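PDB 3B5E: Mll8374 protein from Mesorhizobium loti, which probably hydrolyses carboxylic esters as a serine hydrolase of the alpha/beta-hydrolase fold. Local coordinates for residues Gly134-Pro146 and Gly198-Trp212. Numbering follows the deposited sequence. Where two conformers were deposited one is given.
Sequences GIVRLAALLRPMP and GHDIGDPDAAIVRQW. With EDO (1,2-ethanediol), chain F; EDO (1,2-ethanediol), chain I.
At the histidine loop of this alpha/beta hydrolase, Arg143, just past the C-terminal end of strand 138-142, bonds to both the loop 198-202 and the start of helix 203-212. His199 lies on that loop, hydrogen-bonded to Asp169 and Ser119 in an arrangement consistent with a catalytic triad. CG of Arg143 stands beside the backbone N, anti to the carbonyl carbon (chi1 -40°), and the chain bends at chi2, which lets it slide past His199 in the opposite direction, with Arg143 CB 3.6 Å from His199 CE1 and the guanidinium almost perpendicular to the imidazole. Its NE gives a nearly straight bond of 2.8 Å to Gly198 O, in the carbonyl plane. The end of the guanidinium meets the Asp205 carboxylate end-on, the two planes 32° apart: NH1 lies 2.8 Å from Asp205 OD1, while NH2 donates to the syn lone pair of Asp205 OD2 at 3.2 Å and also bonds OD1. NH2 gives a further, weak bond to Asp200 O, and NH1 has a second acceptor in Ile164 O of strand 160-166. Ile201 CG2 sits over one face of the guanidinium, offset toward its rim, 3.7 Å from Arg143 CZ. Asp205, in the first turn of the helix, turns back to receive Gly202 N, the N-cap residue, on the anti side of OD2. Leu142 crosses Ile201 at about a right angle, their CD1 atoms 4.0 Å apart. Farther along, the helix runs nearly antiparallel to the strand: Val209 CG1 approaches Ala140 CB, and Trp212 brings CH2 to 3.4 Å from Ala139 O and also against Leu138 CB, its ring meeting the strand obliquely. With both carboxylate oxygens doubly engaged and every guanidinium nitrogen bonded, the buried charges probably neutralise each other, and a residue just beyond the strand holds the backbone before His199 firmly, that after it only weakly.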
loop_
_atom_site.group_PDB
_atom_site.type_symbol
_atom_site.label_atom_id
_atom_site.label_comp_id
_atom_site.label_asym_id
_atom_site.label_seq_id
_atom_site.Cartn_x
_atom_site.Cartn_y
_atom_site.Cartn_z
ATOM N N GLY A 134 5.995 11.253 7.851
ATOM C CA GLY A 134 7.165 10.803 8.547
ATOM C C GLY A 134 7.280 9.302 8.667
ATOM O O GLY A 134 8.202 8.823 9.309
ATOM N N ILE A 135 6.345 8.563 8.087
ATOM C CA ILE A 135 6.380 7.103 8.120
ATOM C C ILE A 135 6.783 6.515 6.755
ATOM O O ILE A 135 7.752 5.743 6.665
ATOM C CB ILE A 135 5.027 6.522 8.536
ATOM C CG1 ILE A 135 4.707 6.971 9.966
ATOM C CG2 ILE A 135 5.046 4.993 8.427
ATOM C CD1 ILE A 135 3.339 6.643 10.402
ATOM N N VAL A 136 6.043 6.896 5.714
ATOM C CA VAL A 136 6.275 6.405 4.363
ATOM C C VAL A 136 7.366 7.212 3.650
ATOM O O VAL A 136 7.333 8.444 3.651
ATOM C CB VAL A 136 4.960 6.382 3.567
ATOM C CG1 VAL A 136 5.183 5.820 2.147
ATOM C CG2 VAL A 136 3.906 5.555 4.313
ATOM N N ARG A 137 8.352 6.497 3.090
ATOM C CA ARG A 137 9.381 7.063 2.198
ATOM C C ARG A 137 9.233 6.616 0.734
ATOM O O ARG A 137 9.645 7.325 -0.171
ATOM C CB ARG A 137 10.790 6.655 2.642
ATOM C CG ARG A 137 11.348 7.413 3.843
ATOM C CD ARG A 137 10.771 6.916 5.182
ATOM N NE ARG A 137 11.706 7.084 6.311
ATOM C CZ ARG A 137 11.387 6.911 7.600
ATOM N NH1 ARG A 137 10.146 6.595 7.959
ATOM N NH2 ARG A 137 12.316 7.071 8.546
ATOM N N LEU A 138 8.655 5.436 0.540
ATOM C CA LEU A 138 8.511 4.795 -0.764
ATOM C C LEU A 138 7.161 4.103 -0.790
ATOM O O LEU A 138 6.853 3.329 0.115
ATOM C CB LEU A 138 9.609 3.745 -0.985
ATOM C CG LEU A 138 11.090 4.139 -1.142
ATOM C CD1 LEU A 138 11.947 2.889 -1.379
ATOM C CD2 LEU A 138 11.279 5.137 -2.278
ATOM N N ALA A 139 6.344 4.405 -1.799
ATOM C CA ALA A 139 5.017 3.816 -1.921
ATOM C C ALA A 139 4.795 3.344 -3.354
ATOM O O ALA A 139 5.125 4.057 -4.297
ATOM C CB ALA A 139 3.938 4.807 -1.558
ATOM N N ALA A 140 4.229 2.157 -3.496
ATOM C CA ALA A 140 3.841 1.591 -4.796
ATOM C C ALA A 140 2.335 1.351 -4.713
ATOM O O ALA A 140 1.867 0.523 -3.904
ATOM C CB ALA A 140 4.570 0.313 -5.098
ATOM N N LEU A 141 1.591 2.103 -5.535
ATOM C CA LEU A 141 0.154 2.168 -5.451
ATOM C C LEU A 141 -0.432 1.548 -6.724
ATOM O O LEU A 141 -0.357 2.140 -7.809
ATOM C CB LEU A 141 -0.328 3.631 -5.330
ATOM C CG LEU A 141 0.272 4.493 -4.202
ATOM C CD1 LEU A 141 -0.316 5.890 -4.224
ATOM C CD2 LEU A 141 0.095 3.889 -2.818
ATOM N N LEU A 142 -1.026 0.371 -6.586
ATOM C CA LEU A 142 -1.538 -0.373 -7.739
ATOM C C LEU A 142 -3.047 -0.149 -7.819
ATOM O O LEU A 142 -3.772 -0.466 -6.870
ATOM C CB LEU A 142 -1.218 -1.849 -7.614
ATOM C CG LEU A 142 0.259 -2.209 -7.434
ATOM C CD1 LEU A 142 0.431 -3.737 -7.431
ATOM C CD2 LEU A 142 1.136 -1.523 -8.485
ATOM N N ARG A 143 -3.496 0.424 -8.938
ATOM C CA ARG A 143 -4.910 0.767 -9.181
ATOM C C ARG A 143 -5.557 1.627 -8.071
ATOM O O ARG A 143 -6.619 1.285 -7.568
ATOM C CB ARG A 143 -5.749 -0.467 -9.454
ATOM C CG ARG A 143 -5.104 -1.520 -10.328
ATOM C CD ARG A 143 -4.886 -1.046 -11.770
ATOM N NE ARG A 143 -4.387 -2.192 -12.514
ATOM C CZ ARG A 143 -3.121 -2.588 -12.517
ATOM N NH1 ARG A 143 -2.162 -1.886 -11.924
ATOM N NH2 ARG A 143 -2.795 -3.689 -13.156
ATOM N N PRO A 144 -4.920 2.767 -7.693
ATOM C CA PRO A 144 -5.423 3.624 -6.643
ATOM C C PRO A 144 -6.404 4.690 -7.152
ATOM O O PRO A 144 -6.576 4.853 -8.342
ATOM C CB PRO A 144 -4.154 4.324 -6.159
ATOM C CG PRO A 144 -3.389 4.500 -7.486
ATOM C CD PRO A 144 -3.652 3.280 -8.255
HETATM N N MSE A 145 -7.027 5.394 -6.221
HETATM C CA MSE A 145 -7.865 6.549 -6.494
HETATM C C MSE A 145 -7.823 7.464 -5.283
HETATM O O MSE A 145 -7.451 7.022 -4.213
HETATM C CB MSE A 145 -9.314 6.126 -6.815
HETATM C CG MSE A 145 -10.103 5.565 -5.643
HETATM SE SE MSE A 145 -11.940 5.249 -6.129
HETATM C CE MSE A 145 -12.546 7.092 -6.369
ATOM N N PRO A 146 -8.179 8.759 -5.450
ATOM C CA PRO A 146 -8.366 9.611 -4.280
ATOM C C PRO A 146 -9.578 9.156 -3.471
ATOM O O PRO A 146 -10.600 8.770 -4.044
ATOM C CB PRO A 146 -8.612 11.020 -4.880
ATOM C CG PRO A 146 -8.136 10.921 -6.330
ATOM C CD PRO A 146 -8.424 9.493 -6.707
ATOM N N GLY A 198 -6.417 -4.438 -16.968
ATOM C CA GLY A 198 -7.551 -3.886 -16.263
ATOM C C GLY A 198 -7.283 -3.632 -14.794
ATOM O O GLY A 198 -6.185 -3.240 -14.386
ATOM N N HIS A 199 -8.313 -3.845 -13.979
ATOM C CA HIS A 199 -8.177 -3.675 -12.528
ATOM C C HIS A 199 -7.367 -4.796 -11.841
ATOM O O HIS A 199 -6.861 -4.588 -10.757
ATOM C CB HIS A 199 -9.548 -3.542 -11.880
ATOM C CG HIS A 199 -9.479 -3.012 -10.493
ATOM N ND1 HIS A 199 -9.125 -1.712 -10.216
ATOM C CD2 HIS A 199 -9.699 -3.610 -9.296
ATOM C CE1 HIS A 199 -9.143 -1.524 -8.909
ATOM N NE2 HIS A 199 -9.465 -2.666 -8.327
ATOM N N ASP A 200 -7.222 -5.945 -12.486
ATOM C CA ASP A 200 -6.434 -7.028 -11.937
ATOM C C ASP A 200 -4.950 -6.683 -12.037
ATOM O O ASP A 200 -4.522 -5.955 -12.935
ATOM C CB ASP A 200 -6.653 -8.346 -12.694
ATOM C CG ASP A 200 -7.976 -9.047 -12.336
ATOM O OD1 ASP A 200 -8.744 -8.573 -11.454
ATOM O OD2 ASP A 200 -8.243 -10.115 -12.958
ATOM N N ILE A 201 -4.172 -7.266 -11.131
ATOM C CA ILE A 201 -2.750 -7.038 -11.098
ATOM C C ILE A 201 -2.018 -8.334 -11.343
ATOM O O ILE A 201 -2.574 -9.429 -11.211
ATOM C CB ILE A 201 -2.290 -6.382 -9.769
ATOM C CG1 ILE A 201 -2.742 -7.210 -8.551
ATOM C CG2 ILE A 201 -2.784 -4.899 -9.695
ATOM C CD1 ILE A 201 -2.049 -6.809 -7.254
ATOM N N GLY A 202 -0.756 -8.221 -11.711
ATOM C CA GLY A 202 -0.014 -9.403 -12.149
ATOM C C GLY A 202 1.433 -9.133 -12.480
ATOM O O GLY A 202 2.018 -8.188 -12.013
ATOM N N ASP A 203 2.000 -9.967 -13.331
ATOM C CA ASP A 203 3.412 -9.832 -13.688
ATOM C C ASP A 203 3.855 -8.497 -14.274
ATOM O O ASP A 203 4.953 -8.031 -13.945
ATOM C CB ASP A 203 3.833 -10.953 -14.642
ATOM C CG ASP A 203 3.720 -12.363 -14.004
ATOM O OD1 ASP A 203 4.021 -12.507 -12.774
ATOM O OD2 ASP A 203 3.317 -13.308 -14.770
ATOM N N PRO A 204 3.029 -7.872 -15.142
ATOM C CA PRO A 204 3.403 -6.529 -15.596
ATOM C C PRO A 204 3.601 -5.519 -14.460
ATOM O O PRO A 204 4.480 -4.662 -14.555
ATOM C CB PRO A 204 2.217 -6.097 -16.488
ATOM C CG PRO A 204 1.572 -7.374 -16.895
ATOM C CD PRO A 204 1.750 -8.313 -15.731
ATOM N N ASP A 205 2.794 -5.613 -13.413
ATOM C CA ASP A 205 2.956 -4.749 -12.246
ATOM C C ASP A 205 4.248 -5.010 -11.526
ATOM O O ASP A 205 4.974 -4.076 -11.201
ATOM C CB ASP A 205 1.776 -4.885 -11.288
ATOM C CG ASP A 205 0.474 -4.558 -11.975
ATOM O OD1 ASP A 205 0.201 -3.350 -12.040
ATOM O OD2 ASP A 205 -0.208 -5.469 -12.514
ATOM N N ALA A 206 4.560 -6.289 -11.317
ATOM C CA ALA A 206 5.809 -6.688 -10.645
ATOM C C ALA A 206 7.042 -6.205 -11.396
ATOM O O ALA A 206 7.984 -5.702 -10.789
ATOM C CB ALA A 206 5.875 -8.167 -10.514
ATOM N N ALA A 207 7.027 -6.355 -12.715
ATOM C CA ALA A 207 8.130 -5.894 -13.537
ATOM C C ALA A 207 8.383 -4.390 -13.359
ATOM O O ALA A 207 9.518 -3.933 -13.212
ATOM C CB ALA A 207 7.861 -6.203 -14.990
ATOM N N ILE A 208 7.314 -3.614 -13.374
ATOM C CA ILE A 208 7.434 -2.165 -13.182
ATOM C C ILE A 208 7.920 -1.798 -11.776
ATOM O O ILE A 208 8.819 -0.959 -11.638
ATOM C CB ILE A 208 6.122 -1.431 -13.487
ATOM C CG1 ILE A 208 5.848 -1.441 -15.013
ATOM C CG2 ILE A 208 6.157 -0.005 -12.979
ATOM C CD1 ILE A 208 4.425 -0.991 -15.405
ATOM N N VAL A 209 7.331 -2.392 -10.738
ATOM C CA VAL A 209 7.764 -2.086 -9.354
ATOM C C VAL A 209 9.295 -2.378 -9.188
ATOM O O VAL A 209 10.053 -1.583 -8.617
ATOM C CB VAL A 209 6.941 -2.841 -8.277
ATOM C CG1 VAL A 209 7.478 -2.503 -6.857
ATOM C CG2 VAL A 209 5.430 -2.560 -8.392
ATOM N N ARG A 210 9.731 -3.510 -9.709
ATOM C CA ARG A 210 11.145 -3.868 -9.709
ATOM C C ARG A 210 12.025 -2.850 -10.368
ATOM O O ARG A 210 13.045 -2.449 -9.793
ATOM C CB ARG A 210 11.355 -5.168 -10.442
ATOM C CG ARG A 210 11.587 -6.278 -9.553
ATOM C CD ARG A 210 11.472 -7.559 -10.309
ATOM N NE ARG A 210 12.748 -7.922 -10.867
ATOM C CZ ARG A 210 13.758 -8.431 -10.176
ATOM N NH1 ARG A 210 13.662 -8.630 -8.863
ATOM N NH2 ARG A 210 14.885 -8.734 -10.813
ATOM N N GLN A 211 11.617 -2.445 -11.571
ATOM C CA GLN A 211 12.296 -1.415 -12.386
ATOM C C GLN A 211 12.368 -0.054 -11.665
ATOM O O GLN A 211 13.365 0.668 -11.739
ATOM C CB GLN A 211 11.569 -1.278 -13.752
ATOM C CG GLN A 211 11.875 -2.434 -14.749
ATOM C CD GLN A 211 10.773 -2.765 -15.812
ATOM O OE1 GLN A 211 9.694 -2.137 -15.890
ATOM N NE2 GLN A 211 11.061 -3.783 -16.629
ATOM N N TRP A 212 11.283 0.295 -10.985
ATOM C CA TRP A 212 11.188 1.527 -10.204
ATOM C C TRP A 212 12.075 1.470 -8.965
ATOM O O TRP A 212 12.770 2.445 -8.667
ATOM C CB TRP A 212 9.751 1.735 -9.808
ATOM C CG TRP A 212 9.463 2.846 -8.890
ATOM C CD1 TRP A 212 9.390 4.162 -9.191
ATOM C CD2 TRP A 212 9.118 2.725 -7.514
ATOM N NE1 TRP A 212 9.045 4.884 -8.064
ATOM C CE2 TRP A 212 8.877 4.016 -7.024
ATOM C CE3 TRP A 212 8.997 1.638 -6.646
ATOM C CZ2 TRP A 212 8.509 4.253 -5.696
ATOM C CZ3 TRP A 212 8.635 1.872 -5.327
ATOM C CH2 TRP A 212 8.402 3.167 -4.870
HETATM C C1 EDO F . -9.668 -6.935 -14.549
HETATM O O1 EDO F . -8.368 -6.902 -15.213
HETATM C C2 EDO F . -10.791 -6.163 -15.259
HETATM O O2 EDO F . -10.799 -4.760 -14.932
HETATM C C1 EDO I . -10.835 1.522 -5.168
HETATM O O1 EDO I . -10.440 0.425 -4.364
HETATM C C2 EDO I . -9.916 1.637 -6.377
HETATM O O2 EDO I . -8.664 2.308 -6.114
#